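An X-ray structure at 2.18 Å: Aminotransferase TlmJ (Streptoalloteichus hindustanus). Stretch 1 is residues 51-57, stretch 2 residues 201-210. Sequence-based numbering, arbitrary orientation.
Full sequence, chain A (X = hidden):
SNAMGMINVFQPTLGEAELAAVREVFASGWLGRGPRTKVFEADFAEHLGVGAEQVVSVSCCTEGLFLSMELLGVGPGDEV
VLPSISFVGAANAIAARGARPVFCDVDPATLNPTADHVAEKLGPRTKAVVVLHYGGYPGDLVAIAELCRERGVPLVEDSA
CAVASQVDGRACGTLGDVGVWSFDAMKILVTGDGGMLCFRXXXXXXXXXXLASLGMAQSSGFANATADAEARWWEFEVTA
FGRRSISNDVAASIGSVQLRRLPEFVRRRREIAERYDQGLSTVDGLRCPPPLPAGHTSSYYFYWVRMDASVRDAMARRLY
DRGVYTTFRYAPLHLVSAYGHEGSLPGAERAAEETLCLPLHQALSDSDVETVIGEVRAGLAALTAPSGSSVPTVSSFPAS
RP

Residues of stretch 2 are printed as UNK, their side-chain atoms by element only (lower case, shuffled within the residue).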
# COMPACT_ATOMS: atom_id res chain seq x y z
N GLY A 51 -23.38 -1.41 -8.55
CA GLY A 51 -22.86 -2.44 -9.42
C GLY A 51 -21.41 -2.77 -9.11
O GLY A 51 -20.64 -1.93 -8.64
N ALA A 52 -21.04 -4.02 -9.38
CA ALA A 52 -19.66 -4.45 -9.15
C ALA A 52 -18.68 -3.69 -10.03
O ALA A 52 -17.52 -3.49 -9.64
CB ALA A 52 -19.54 -5.96 -9.39
N GLU A 53 -19.13 -3.23 -11.20
CA GLU A 53 -18.26 -2.51 -12.12
C GLU A 53 -17.82 -1.16 -11.57
O GLU A 53 -16.79 -0.63 -12.01
CB GLU A 53 -18.96 -2.31 -13.46
CG GLU A 53 -20.29 -1.58 -13.34
CD GLU A 53 -20.90 -1.24 -14.68
OE1 GLU A 53 -20.27 -1.56 -15.72
OE2 GLU A 53 -22.00 -0.66 -14.70
N GLN A 54 -18.57 -0.58 -10.64
CA GLN A 54 -18.26 0.73 -10.10
C GLN A 54 -17.22 0.70 -8.99
O GLN A 54 -16.73 1.77 -8.59
CB GLN A 54 -19.53 1.38 -9.56
CG GLN A 54 -20.65 1.53 -10.56
CD GLN A 54 -21.89 2.16 -9.96
OE1 GLN A 54 -22.82 1.47 -9.55
NE2 GLN A 54 -21.89 3.49 -9.89
N VAL A 55 -16.86 -0.47 -8.50
CA VAL A 55 -16.09 -0.61 -7.27
C VAL A 55 -14.70 -1.15 -7.61
O VAL A 55 -14.56 -2.06 -8.44
CB VAL A 55 -16.83 -1.53 -6.28
CG1 VAL A 55 -16.19 -1.48 -4.94
CG2 VAL A 55 -18.28 -1.11 -6.17
N VAL A 56 -13.68 -0.56 -6.99
CA VAL A 56 -12.29 -0.90 -7.26
C VAL A 56 -11.55 -1.04 -5.93
O VAL A 56 -11.50 -0.09 -5.14
CB VAL A 56 -11.59 0.15 -8.14
CG1 VAL A 56 -10.15 -0.27 -8.41
CG2 VAL A 56 -12.35 0.36 -9.45
N SER A 57 -10.98 -2.22 -5.69
CA SER A 57 -10.18 -2.45 -4.50
C SER A 57 -8.83 -1.76 -4.62
O SER A 57 -8.22 -1.75 -5.69
CB SER A 57 -9.98 -3.95 -4.28
OG SER A 57 -9.17 -4.21 -3.15
N UNK A 201 -19.31 7.07 -12.12
CA UNK A 201 -19.03 6.86 -13.53
C UNK A 201 -18.27 5.55 -13.71
O UNK A 201 -17.15 5.43 -13.20
o UNK A 201 -18.53 7.01 -16.24
c UNK A 201 -18.22 8.01 -14.09
c UNK A 201 -17.90 7.86 -15.57
o UNK A 201 -17.02 8.59 -16.06
N UNK A 202 -18.82 4.56 -14.41
CA UNK A 202 -18.08 3.31 -14.61
C UNK A 202 -16.81 3.48 -15.43
O UNK A 202 -15.83 2.76 -15.19
c UNK A 202 -20.15 4.52 -15.04
c UNK A 202 -20.04 3.35 -15.98
c UNK A 202 -19.09 2.41 -15.33
N UNK A 203 -16.79 4.41 -16.39
CA UNK A 203 -15.57 4.64 -17.16
C UNK A 203 -14.45 5.19 -16.28
O UNK A 203 -13.28 4.88 -16.52
o UNK A 203 -17.15 5.38 -21.76
c UNK A 203 -16.61 4.94 -19.48
o UNK A 203 -16.47 7.07 -20.54
c UNK A 203 -15.85 5.58 -18.33
c UNK A 203 -16.75 5.86 -20.68
N UNK A 204 -14.79 5.99 -15.27
CA UNK A 204 -13.77 6.46 -14.35
C UNK A 204 -13.24 5.33 -13.47
O UNK A 204 -12.07 5.34 -13.09
c UNK A 204 -12.25 8.96 -13.74
c UNK A 204 -13.28 8.44 -12.76
c UNK A 204 -13.95 9.59 -12.02
c UNK A 204 -14.33 7.60 -13.49
N UNK A 205 -14.09 4.35 -13.16
CA UNK A 205 -13.62 3.17 -12.44
C UNK A 205 -12.65 2.36 -13.29
O UNK A 205 -11.69 1.79 -12.77
c UNK A 205 -14.81 2.31 -12.01
N UNK A 206 -12.89 2.29 -14.61
CA UNK A 206 -11.97 1.59 -15.49
C UNK A 206 -10.60 2.28 -15.50
O UNK A 206 -9.57 1.60 -15.54
c UNK A 206 -13.87 0.80 -17.00
o UNK A 206 -15.66 0.84 -18.58
c UNK A 206 -12.54 1.52 -16.91
o UNK A 206 -13.62 0.68 -19.37
c UNK A 206 -14.42 0.77 -18.42
N UNK A 207 -10.59 3.61 -15.47
CA UNK A 207 -9.32 4.33 -15.38
C UNK A 207 -8.62 4.05 -14.06
O UNK A 207 -7.39 3.91 -14.02
c UNK A 207 -10.03 6.28 -16.91
n UNK A 207 -7.56 10.15 -15.78
c UNK A 207 -8.75 9.67 -16.11
n UNK A 207 -8.86 8.42 -16.56
c UNK A 207 -10.13 7.80 -16.95
n UNK A 207 -9.83 10.43 -15.97
c UNK A 207 -9.55 5.84 -15.54
N UNK A 208 -9.39 3.97 -12.97
CA UNK A 208 -8.80 3.74 -11.66
C UNK A 208 -8.12 2.38 -11.59
O UNK A 208 -7.04 2.25 -10.99
c UNK A 208 -9.87 3.86 -10.57
N UNK A 209 -8.73 1.36 -12.19
CA UNK A 209 -8.13 0.02 -12.18
C UNK A 209 -6.78 0.02 -12.87
O UNK A 209 -5.83 -0.61 -12.39
c UNK A 209 -9.07 -0.98 -12.84
c UNK A 209 -11.21 -2.31 -12.72
c UNK A 209 -13.56 -2.08 -12.01
n UNK A 209 -14.55 -2.44 -11.21
c UNK A 209 -10.33 -1.27 -12.04
n UNK A 209 -13.76 -1.15 -12.94
n UNK A 209 -12.36 -2.64 -11.89
N UNK A 210 -6.67 0.72 -14.00
CA UNK A 210 -5.39 0.79 -14.71
C UNK A 210 -4.38 1.61 -13.93
O UNK A 210 -3.23 1.20 -13.75
c UNK A 210 -6.65 1.10 -18.38
n UNK A 210 -5.89 2.63 -20.19
c UNK A 210 -5.48 1.87 -18.97
c UNK A 210 -6.25 0.39 -17.09
c UNK A 210 -5.60 1.36 -16.11
O HOH W 1 -16.31 0.35 -14.85

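Position 201 carries two side-chain carbons, the second bonded to two oxygens, which is a short carboxylate. Its CA-to-CB bond points away from stretch 1, and the side chain makes no contact with it. The residue is Asp-201; it occupies the N-cap, where Asp-201 OD1 accepts from the backbone N of residue 203 at 3.1 Å and so satisfies an amide that the first helical turn leaves free.

At 202, three carbons close a ring onto the backbone N. The CA-to-CB bond points toward stretch 1, and CB of 202 lies 4.1 Å from Glu-53 CD. The ring identifies Pro-202, which opens the helix, where a missing amide hydrogen costs nothing.

Position 203 has three carbons, the third bearing two oxygens. Its CA-to-CB bond points away, and the side chain touches nothing on stretch 1. It is Glu-203, one methylene longer than Asp-201.

Four carbons forked at the second, making no contact with stretch 1, define 204 as Leu-204, with chi1 t and chi2 p.

Position 205 has a single carbon, CB, on a CA-to-CB bond pointing toward stretch 1; this CB of 205 lies 3.5 Å from Glu-53 O, 4.0 Å from Gln-54 O and 4.1 Å from Val-56 CG2. It is Ala-205. With this small side chain the helix comes close to both backbone carbonyls and the valine methyl.

At 206, three carbons again end in a pair of oxygens. The CA-to-CB bond points away; the end of the chain comes nearer but makes no contact with stretch 1. This is Glu-206.

Position 207 shows three carbons, a nitrogen, and a carbon carrying two more nitrogens, a guanidinium, out of reach of stretch 1. It is Arg-207, and its NH1 is hydrogen-bonded elsewhere in the structure.

At 208 there is one carbon, buried, on a CA-to-CB bond pointing toward the strand, with CB of 208 4.4 Å from Val-56 CG2. It is Ala-208.

Position 209 repeats the guanidinium pattern, but here the chain crosses to stretch 1. Although CA-to-CB points sideways, chi1 m followed by chi2 and chi3 t extends the chain until its end meets backbone oxygens. This is Arg-209: Arg-209 NH2 donates to Glu-53 O at 3.0 Å (155°) and Arg-209 NH1 to the same Glu-53 O at 3.2 Å (142°). Arg-209 NH2 also lies 2.8 Å from Val-55 O.

Four carbons in a row ending in nitrogen, with no contact to stretch 1, make 210 Lys-210.

The contact, burying 355 Å² in total, joins a helix and a strand running nearly parallel (12°), with axes 8.5 Å apart at closest approach. Its apolar part centres on Val-56 CG2, which meets both alanines, lies 3.7 Å from Arg-209 CG and covers one face of the guanidinium. Glu-53 O lies at the guanidinium edge, near its plane, as the forked hydrogen bond requires. Glu-53 O also accepts from the O of water 1 at 3.0 Å, and that water O donates to Pro-202 O at 2.5 Å, bridging the 3-10 segment to the first helical turn.

Stretch 2 201-210: DPELAERARK
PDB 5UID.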